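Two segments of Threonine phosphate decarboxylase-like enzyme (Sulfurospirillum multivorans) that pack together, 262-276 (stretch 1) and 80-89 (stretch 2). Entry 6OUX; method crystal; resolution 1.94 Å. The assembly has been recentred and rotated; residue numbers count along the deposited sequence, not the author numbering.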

ATOM      1  N   LYS A 262     -15.299   9.241 -12.446  1.00 24.49           N
ATOM      2  CA  LYS A 262     -13.955   8.709 -12.617  1.00 25.39           C
ATOM      3  C   LYS A 262     -13.526   7.852 -11.389  1.00 25.79           C
ATOM      4  O   LYS A 262     -13.009   6.738 -11.536  1.00 26.23           O
ATOM      5  CB  LYS A 262     -13.043   9.886 -12.847  1.00 27.26           C
ATOM      6  CG  LYS A 262     -11.575   9.601 -13.068  1.00 30.67           C
ATOM      7  CD  LYS A 262     -10.859  10.951 -13.190  1.00 33.61           C
ATOM      8  CE  LYS A 262      -9.327  10.851 -13.183  1.00 33.95           C
ATOM      9  NZ  LYS A 262      -8.788  10.746 -14.557  1.00 34.01           N
ATOM     10  N   ILE A 263     -13.727   8.349 -10.176  1.00 23.43           N
ATOM     11  CA  ILE A 263     -13.437   7.488  -8.988  1.00 24.37           C
ATOM     12  C   ILE A 263     -14.252   6.184  -9.038  1.00 28.53           C
ATOM     13  O   ILE A 263     -13.713   5.102  -8.723  1.00 24.83           O
ATOM     14  CB  ILE A 263     -13.691   8.211  -7.679  1.00 22.87           C
ATOM     15  CG1 ILE A 263     -12.653   9.333  -7.492  1.00 22.90           C
ATOM     16  CG2 ILE A 263     -13.651   7.267  -6.484  1.00 23.26           C
ATOM     17  CD1 ILE A 263     -13.014  10.271  -6.374  1.00 22.42           C
ATOM     18  N   ASP A 264     -15.528   6.269  -9.455  1.00 29.72           N
ATOM     19  CA  ASP A 264     -16.427   5.065  -9.475  1.00 30.85           C
ATOM     20  C   ASP A 264     -15.845   4.049 -10.413  1.00 33.78           C
ATOM     21  O   ASP A 264     -15.807   2.872 -10.079  1.00 33.43           O
ATOM     22  CB  ASP A 264     -17.848   5.369  -9.972  1.00 31.11           C
ATOM     23  CG  ASP A 264     -18.648   6.194  -9.009  1.00 33.48           C
ATOM     24  OD1 ASP A 264     -18.522   6.054  -7.745  1.00 32.60           O
ATOM     25  OD2 ASP A 264     -19.448   6.995  -9.548  1.00 34.24           O
ATOM     26  N   ALA A 265     -15.391   4.527 -11.587  1.00 37.79           N
ATOM     27  CA  ALA A 265     -14.766   3.686 -12.617  1.00 38.66           C
ATOM     28  C   ALA A 265     -13.470   3.038 -12.132  1.00 40.32           C
ATOM     29  O   ALA A 265     -13.261   1.834 -12.284  1.00 44.01           O
ATOM     30  CB  ALA A 265     -14.512   4.498 -13.886  1.00 37.27           C
ATOM     31  N   LEU A 266     -12.590   3.820 -11.528  1.00 43.35           N
ATOM     32  CA  LEU A 266     -11.377   3.239 -10.936  1.00 42.29           C
ATOM     33  C   LEU A 266     -11.686   2.153  -9.880  1.00 42.62           C
ATOM     34  O   LEU A 266     -11.044   1.107  -9.865  1.00 48.60           O
ATOM     35  CB  LEU A 266     -10.468   4.351 -10.408  1.00 44.22           C
ATOM     36  CG  LEU A 266      -9.905   5.289 -11.496  1.00 46.36           C
ATOM     37  CD1 LEU A 266      -9.135   6.448 -10.881  1.00 49.48           C
ATOM     38  CD2 LEU A 266      -9.026   4.575 -12.507  1.00 46.43           C
ATOM     39  N   LEU A 267     -12.680   2.394  -9.030  1.00 40.79           N
ATOM     40  CA  LEU A 267     -13.132   1.425  -8.033  1.00 45.13           C
ATOM     41  C   LEU A 267     -13.882   0.206  -8.625  1.00 51.58           C
ATOM     42  O   LEU A 267     -14.138  -0.752  -7.898  1.00 59.16           O
ATOM     43  CB  LEU A 267     -13.988   2.089  -6.937  1.00 40.61           C
ATOM     44  CG  LEU A 267     -13.399   3.257  -6.105  1.00 41.25           C
ATOM     45  CD1 LEU A 267     -14.436   3.762  -5.091  1.00 39.76           C
ATOM     46  CD2 LEU A 267     -12.093   2.889  -5.413  1.00 41.00           C
ATOM     47  N   GLU A 268     -14.240   0.262  -9.911  1.00 59.37           N
ATOM     48  CA  GLU A 268     -14.692  -0.903 -10.696  1.00 70.16           C
ATOM     49  C   GLU A 268     -13.537  -1.426 -11.604  1.00 75.46           C
ATOM     50  O   GLU A 268     -13.451  -1.117 -12.811  1.00 73.23           O
ATOM     51  CB  GLU A 268     -15.974  -0.546 -11.487  1.00 73.36           C
ATOM     52  CG  GLU A 268     -16.431  -1.557 -12.548  1.00 77.23           C
ATOM     53  CD  GLU A 268     -17.932  -1.825 -12.540  1.00 76.63           C
ATOM     54  OE1 GLU A 268     -18.564  -1.638 -11.482  1.00 75.72           O
ATOM     55  OE2 GLU A 268     -18.482  -2.252 -13.585  1.00 83.42           O
ATOM     56  N   HIS A 269     -12.666  -2.229 -10.986  1.00 78.67           N
ATOM     57  CA  HIS A 269     -11.419  -2.746 -11.611  1.00 85.14           C
ATOM     58  C   HIS A 269     -10.428  -3.591 -10.737  1.00 85.78           C
ATOM     59  O   HIS A 269      -9.832  -4.525 -11.270  1.00 84.09           O
ATOM     60  CB  HIS A 269     -10.628  -1.652 -12.375  1.00 86.63           C
ATOM     61  CG  HIS A 269     -10.272  -2.062 -13.774  1.00 90.00           C
ATOM     62  ND1 HIS A 269      -9.412  -3.106 -14.050  1.00 93.59           N
ATOM     63  CD2 HIS A 269     -10.710  -1.614 -14.975  1.00 92.49           C
ATOM     64  CE1 HIS A 269      -9.318  -3.269 -15.357  1.00 90.87           C
ATOM     65  NE2 HIS A 269     -10.092  -2.374 -15.942  1.00 93.69           N
ATOM     66  N   GLY A 270     -10.220  -3.328  -9.444  1.00 84.06           N
ATOM     67  CA  GLY A 270     -10.953  -2.363  -8.639  1.00 83.32           C
ATOM     68  C   GLY A 270     -10.323  -2.279  -7.269  1.00 83.06           C
ATOM     69  O   GLY A 270      -9.624  -1.313  -6.963  1.00 82.83           O
ATOM     70  N   PHE A 271     -10.553  -3.307  -6.450  1.00 85.84           N
ATOM     71  CA  PHE A 271      -9.894  -3.434  -5.140  1.00 88.67           C
ATOM     72  C   PHE A 271      -8.438  -3.876  -5.365  1.00 83.87           C
ATOM     73  O   PHE A 271      -7.978  -4.940  -4.928  1.00 87.86           O
ATOM     74  CB  PHE A 271     -10.673  -4.364  -4.184  1.00 95.16           C
ATOM     75  CG  PHE A 271     -10.352  -4.152  -2.714  1.00100.54           C
ATOM     76  CD1 PHE A 271     -10.554  -2.905  -2.112  1.00102.35           C
ATOM     77  CD2 PHE A 271      -9.870  -5.199  -1.926  1.00100.52           C
ATOM     78  CE1 PHE A 271     -10.270  -2.706  -0.769  1.00101.06           C
ATOM     79  CE2 PHE A 271      -9.583  -5.002  -0.581  1.00101.29           C
ATOM     80  CZ  PHE A 271      -9.777  -3.754  -0.007  1.00102.77           C
ATOM     81  N   LEU A 272      -7.735  -3.010  -6.085  1.00 79.90           N
ATOM     82  CA  LEU A 272      -6.294  -3.080  -6.271  1.00 76.53           C
ATOM     83  C   LEU A 272      -5.629  -2.536  -4.981  1.00 71.49           C
ATOM     84  O   LEU A 272      -4.432  -2.753  -4.750  1.00 71.33           O
ATOM     85  CB  LEU A 272      -5.922  -2.287  -7.542  1.00 74.65           C
ATOM     86  CG  LEU A 272      -4.527  -1.753  -7.916  1.00 78.42           C
ATOM     87  CD1 LEU A 272      -3.373  -2.691  -7.596  1.00 76.08           C
ATOM     88  CD2 LEU A 272      -4.517  -1.386  -9.404  1.00 75.51           C
ATOM     89  N   TRP A 273      -6.440  -1.900  -4.119  1.00 60.02           N
ATOM     90  CA  TRP A 273      -5.958  -1.169  -2.941  1.00 54.05           C
ATOM     91  C   TRP A 273      -6.758  -1.403  -1.648  1.00 48.32           C
ATOM     92  O   TRP A 273      -7.988  -1.282  -1.607  1.00 37.87           O
ATOM     93  CB  TRP A 273      -5.950   0.328  -3.239  1.00 56.06           C
ATOM     94  CG  TRP A 273      -5.976   1.185  -2.009  1.00 63.52           C
ATOM     95  CD1 TRP A 273      -7.037   1.916  -1.529  1.00 65.85           C
ATOM     96  CD2 TRP A 273      -4.898   1.404  -1.101  1.00 63.44           C
ATOM     97  NE1 TRP A 273      -6.679   2.578  -0.380  1.00 64.88           N
ATOM     98  CE2 TRP A 273      -5.369   2.287  -0.093  1.00 66.24           C
ATOM     99  CE3 TRP A 273      -3.580   0.951  -1.043  1.00 61.84           C
ATOM    100  CZ2 TRP A 273      -4.559   2.719   0.967  1.00 61.59           C
ATOM    101  CZ3 TRP A 273      -2.787   1.369   0.005  1.00 63.41           C
ATOM    102  CH2 TRP A 273      -3.277   2.252   0.996  1.00 64.93           C
ATOM    103  N   ASN A 274      -6.013  -1.662  -0.583  1.00 40.19           N
ATOM    104  CA  ASN A 274      -6.543  -1.796   0.729  1.00 45.03           C
ATOM    105  C   ASN A 274      -5.639  -0.990   1.683  1.00 41.65           C
ATOM    106  O   ASN A 274      -4.400  -1.013   1.571  1.00 37.19           O
ATOM    107  CB  ASN A 274      -6.560  -3.277   1.077  1.00 55.38           C
ATOM    108  CG  ASN A 274      -6.968  -3.539   2.502  1.00 64.03           C
ATOM    109  OD1 ASN A 274      -7.788  -2.799   3.063  1.00 68.98           O
ATOM    110  ND2 ASN A 274      -6.386  -4.592   3.112  1.00 64.55           N
ATOM    111  N   ILE A 275      -6.262  -0.237   2.584  1.00 33.35           N
ATOM    112  CA  ILE A 275      -5.521   0.410   3.661  1.00 29.85           C
ATOM    113  C   ILE A 275      -5.100  -0.676   4.663  1.00 25.46           C
ATOM    114  O   ILE A 275      -5.628  -1.770   4.651  1.00 27.47           O
ATOM    115  CB  ILE A 275      -6.381   1.495   4.329  1.00 28.52           C
ATOM    116  CG1 ILE A 275      -5.504   2.478   5.097  1.00 27.39           C
ATOM    117  CG2 ILE A 275      -7.459   0.876   5.233  1.00 27.11           C
ATOM    118  CD1 ILE A 275      -6.290   3.712   5.499  1.00 29.71           C
ATOM    119  N   ASN A 276      -4.129  -0.403   5.516  1.00 24.37           N
ATOM    120  CA  ASN A 276      -3.772  -1.389   6.538  1.00 22.64           C
ATOM    121  C   ASN A 276      -4.393  -0.912   7.829  1.00 22.78           C
ATOM    122  O   ASN A 276      -4.887   0.217   7.878  1.00 20.86           O
ATOM    123  CB  ASN A 276      -2.254  -1.605   6.653  1.00 24.33           C
ATOM    124  CG  ASN A 276      -1.440  -0.308   6.727  1.00 24.91           C
ATOM    125  OD1 ASN A 276      -1.953   0.729   7.030  1.00 23.68           O
ATOM    126  ND2 ASN A 276      -0.125  -0.390   6.436  1.00 29.71           N
TER
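Stretch 2, residues 80-89: YPSQQRSLQK

The contact is anchored at one end by a salt bridge. R85 reaches from the first turn of the helix of stretch 2 to D264 on the helix that opens stretch 1, and its NH2 donates to D264 OD1 at 2.8 Å with an N-H...acceptor angle of 147°. The carboxylate oxygen meets the guanidinium at its edge, near its plane, where the N-H bonds point. R85 makes two further hydrogen bonds through NH1. R85 NH1 donates to Q88 OE1 at 2.9 Å, one turn along its own helix, and also to water 1 at 2.7 Å from R85 NH1; that water in turn donates to D264 OD1 at 2.9 Å, so a direct bond and a water bridge join the same two side chains. The CA-to-CB bonds of R85 and D264 both lie sideways to the partner stretch, but R85, with chi1 and chi2 both m, and D264, with chi1 m, bring their charged ends nearer.

The salt bridge also has an apolar cover. L267 CD1 lies over one face of the guanidinium, 3.5 Å from R85 NH2, leaving the edge free for the carboxylate. The rule to read here is a charged pair met at the guanidinium edge, with a leucine methyl over the guanidinium's face. The same leucine, pointing toward stretch 2, packs its CD2 against Q84 CG at 3.7 Å. I263, one turn earlier, sets CG2 3.7 Å from Q88 NE2, an amide nitrogen already bonded elsewhere in the structure. Thus I263, D264 and L267 meet Q84, R85 and Q88, with both segments helical through most of this region.

Stretch 2 starts as an extended loop, Y80 to Q83, and becomes helical at Q84, with Q83 in the N-cap position; Q83 O accepts from S86 N at 3.0 Å and from L87 N at 3.2 Å. Stretch 1 runs the other way, from helix into loop, and the register is antiparallel in sense: N274 CA lies 6.9 Å from Q83 CA, and N276 CA lies 6.3 Å from P81 CA. Helix therefore meets helix, and loop meets loop.

At the loop end the packing is mainly apolar. I275, buried and extended at phi/psi -73/162, points CG2 between the proline and the helix, 4.0 Å from P81 CB and 3.9 Å from L87 CD1. P81 CG also sits 3.5 Å from I275 O, a carbonyl this contact buries without a polar partner. In between, the W273 ring turns its edge to the end of the Q84 side chain. About 604 Å² is buried in all, counting both sides.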

ATOM      1  N   TYR A  80      -9.995  -7.287   9.744  1.00 28.10           N
ATOM      2  CA  TYR A  80      -9.982  -6.760   8.373  1.00 30.06           C
ATOM      3  C   TYR A  80     -10.275  -5.256   8.412  1.00 27.99           C
ATOM      4  O   TYR A  80     -11.176  -4.828   9.130  1.00 22.94           O
ATOM      5  CB  TYR A  80     -11.020  -7.420   7.436  1.00 34.97           C
ATOM      6  CG  TYR A  80     -10.451  -8.570   6.690  1.00 42.00           C
ATOM      7  CD1 TYR A  80     -10.083  -8.473   5.361  1.00 42.35           C
ATOM      8  CD2 TYR A  80     -10.196  -9.756   7.349  1.00 48.77           C
ATOM      9  CE1 TYR A  80      -9.531  -9.558   4.704  1.00 47.88           C
ATOM     10  CE2 TYR A  80      -9.643 -10.842   6.698  1.00 53.24           C
ATOM     11  CZ  TYR A  80      -9.317 -10.741   5.385  1.00 51.21           C
ATOM     12  OH  TYR A  80      -8.773 -11.857   4.798  1.00 65.41           O
ATOM     13  N   PRO A  81      -9.506  -4.470   7.652  1.00 26.73           N
ATOM     14  CA  PRO A  81      -9.713  -3.038   7.740  1.00 28.87           C
ATOM     15  C   PRO A  81     -10.868  -2.612   6.839  1.00 29.03           C
ATOM     16  O   PRO A  81     -11.240  -3.326   5.915  1.00 29.51           O
ATOM     17  CB  PRO A  81      -8.421  -2.458   7.206  1.00 29.18           C
ATOM     18  CG  PRO A  81      -7.500  -3.599   7.004  1.00 28.25           C
ATOM     19  CD  PRO A  81      -8.356  -4.792   6.813  1.00 25.87           C
ATOM     20  N   SER A  82     -11.396  -1.432   7.105  1.00 31.53           N
ATOM     21  CA  SER A  82     -12.513  -0.873   6.329  1.00 28.34           C
ATOM     22  C   SER A  82     -12.140  -0.657   4.905  1.00 28.51           C
ATOM     23  O   SER A  82     -10.965  -0.438   4.586  1.00 27.64           O
ATOM     24  CB  SER A  82     -12.945   0.441   6.956  1.00 28.66           C
ATOM     25  OG  SER A  82     -13.238   0.266   8.342  1.00 26.40           O
ATOM     26  N   GLN A  83     -13.159  -0.730   4.048  1.00 30.21           N
ATOM     27  CA  GLN A  83     -13.027  -0.621   2.623  1.00 30.34           C
ATOM     28  C   GLN A  83     -13.160   0.843   2.194  1.00 27.88           C
ATOM     29  O   GLN A  83     -13.536   1.703   3.002  1.00 24.78           O
ATOM     30  CB  GLN A  83     -14.084  -1.473   1.896  1.00 36.71           C
ATOM     31  CG  GLN A  83     -14.281  -2.918   2.380  1.00 42.94           C
ATOM     32  CD  GLN A  83     -12.985  -3.662   2.682  1.00 49.53           C
ATOM     33  OE1 GLN A  83     -12.732  -4.049   3.825  1.00 54.76           O
ATOM     34  NE2 GLN A  83     -12.163  -3.879   1.656  1.00 52.23           N
ATOM     35  N   GLN A  84     -12.813   1.096   0.935  1.00 24.52           N
ATOM     36  CA  GLN A  84     -12.732   2.439   0.361  1.00 25.17           C
ATOM     37  C   GLN A  84     -13.935   3.337   0.676  1.00 26.41           C
ATOM     38  O   GLN A  84     -13.765   4.460   1.207  1.00 23.13           O
ATOM     39  CB  GLN A  84     -12.445   2.355  -1.145  1.00 26.19           C
ATOM     40  CG  GLN A  84     -12.321   3.687  -1.853  1.00 27.13           C
ATOM     41  CD  GLN A  84     -10.935   4.323  -1.822  1.00 30.18           C
ATOM     42  OE1 GLN A  84      -9.873   3.664  -1.590  1.00 31.78           O
ATOM     43  NE2 GLN A  84     -10.920   5.610  -2.104  1.00 23.54           N
ATOM     44  N   ARG A  85     -15.155   2.851   0.409  1.00 28.74           N
ATOM     45  CA  ARG A  85     -16.377   3.656   0.688  1.00 28.70           C
ATOM     46  C   ARG A  85     -16.510   4.133   2.140  1.00 28.47           C
ATOM     47  O   ARG A  85     -17.054   5.248   2.433  1.00 26.00           O
ATOM     48  CB  ARG A  85     -17.666   2.895   0.267  1.00 33.34           C
ATOM     49  CG  ARG A  85     -17.806   2.570  -1.224  1.00 35.45           C
ATOM     50  CD  ARG A  85     -17.879   3.838  -2.081  1.00 39.50           C
ATOM     51  NE  ARG A  85     -17.943   3.611  -3.531  1.00 37.93           N
ATOM     52  CZ  ARG A  85     -17.798   4.568  -4.456  1.00 36.15           C
ATOM     53  NH1 ARG A  85     -17.551   5.817  -4.096  1.00 36.29           N
ATOM     54  NH2 ARG A  85     -17.832   4.269  -5.756  1.00 35.32           N
ATOM     55  N   SER A  86     -16.050   3.309   3.088  1.00 25.44           N
ATOM     56  CA  SER A  86     -16.177   3.699   4.455  1.00 22.97           C
ATOM     57  C   SER A  86     -15.125   4.783   4.758  1.00 22.69           C
ATOM     58  O   SER A  86     -15.410   5.700   5.525  1.00 22.66           O
ATOM     59  CB  SER A  86     -16.173   2.478   5.409  1.00 25.26           C
ATOM     60  OG  SER A  86     -15.502   2.748   6.611  1.00 27.84           O
ATOM     61  N   LEU A  87     -13.953   4.699   4.123  1.00 21.48           N
ATOM     62  CA  LEU A  87     -12.853   5.668   4.284  1.00 21.49           C
ATOM     63  C   LEU A  87     -13.191   7.034   3.655  1.00 21.62           C
ATOM     64  O   LEU A  87     -12.966   8.089   4.257  1.00 22.59           O
ATOM     65  CB  LEU A  87     -11.580   5.124   3.636  1.00 24.44           C
ATOM     66  CG  LEU A  87     -11.048   3.824   4.241  1.00 25.40           C
ATOM     67  CD1 LEU A  87      -9.911   3.274   3.413  1.00 27.06           C
ATOM     68  CD2 LEU A  87     -10.685   4.055   5.691  1.00 24.72           C
ATOM     69  N   GLN A  88     -13.845   6.987   2.505  1.00 21.58           N
ATOM     70  CA  GLN A  88     -14.430   8.173   1.893  1.00 20.69           C
ATOM     71  C   GLN A  88     -15.309   8.955   2.855  1.00 23.12           C
ATOM     72  O   GLN A  88     -15.204  10.224   3.015  1.00 22.03           O
ATOM     73  CB  GLN A  88     -15.221   7.744   0.654  1.00 20.98           C
ATOM     74  CG  GLN A  88     -14.383   7.378  -0.539  1.00 21.35           C
ATOM     75  CD  GLN A  88     -15.265   7.159  -1.738  1.00 21.31           C
ATOM     76  OE1 GLN A  88     -16.418   6.840  -1.572  1.00 22.86           O
ATOM     77  NE2 GLN A  88     -14.750   7.337  -2.923  1.00 20.21           N
ATOM     78  N   LYS A  89     -16.176   8.210   3.544  1.00 23.47           N
ATOM     79  CA  LYS A  89     -17.060   8.815   4.501  1.00 26.20           C
ATOM     80  C   LYS A  89     -16.335   9.422   5.688  1.00 27.22           C
ATOM     81  O   LYS A  89     -16.721  10.471   6.153  1.00 27.77           O
ATOM     82  CB  LYS A  89     -18.185   7.853   4.896  1.00 27.00           C
ATOM     83  CG  LYS A  89     -19.223   7.777   3.777  1.00 28.97           C
ATOM     84  CD  LYS A  89     -19.990   6.462   3.729  1.00 33.10           C
ATOM     85  CE  LYS A  89     -20.860   6.398   2.483  1.00 33.26           C
ATOM     86  NZ  LYS A  89     -20.687   5.095   1.794  1.00 36.76           N
TER
HETATM   87  O   HOH W   1     -16.703   7.454  -6.054  1.00 26.63           O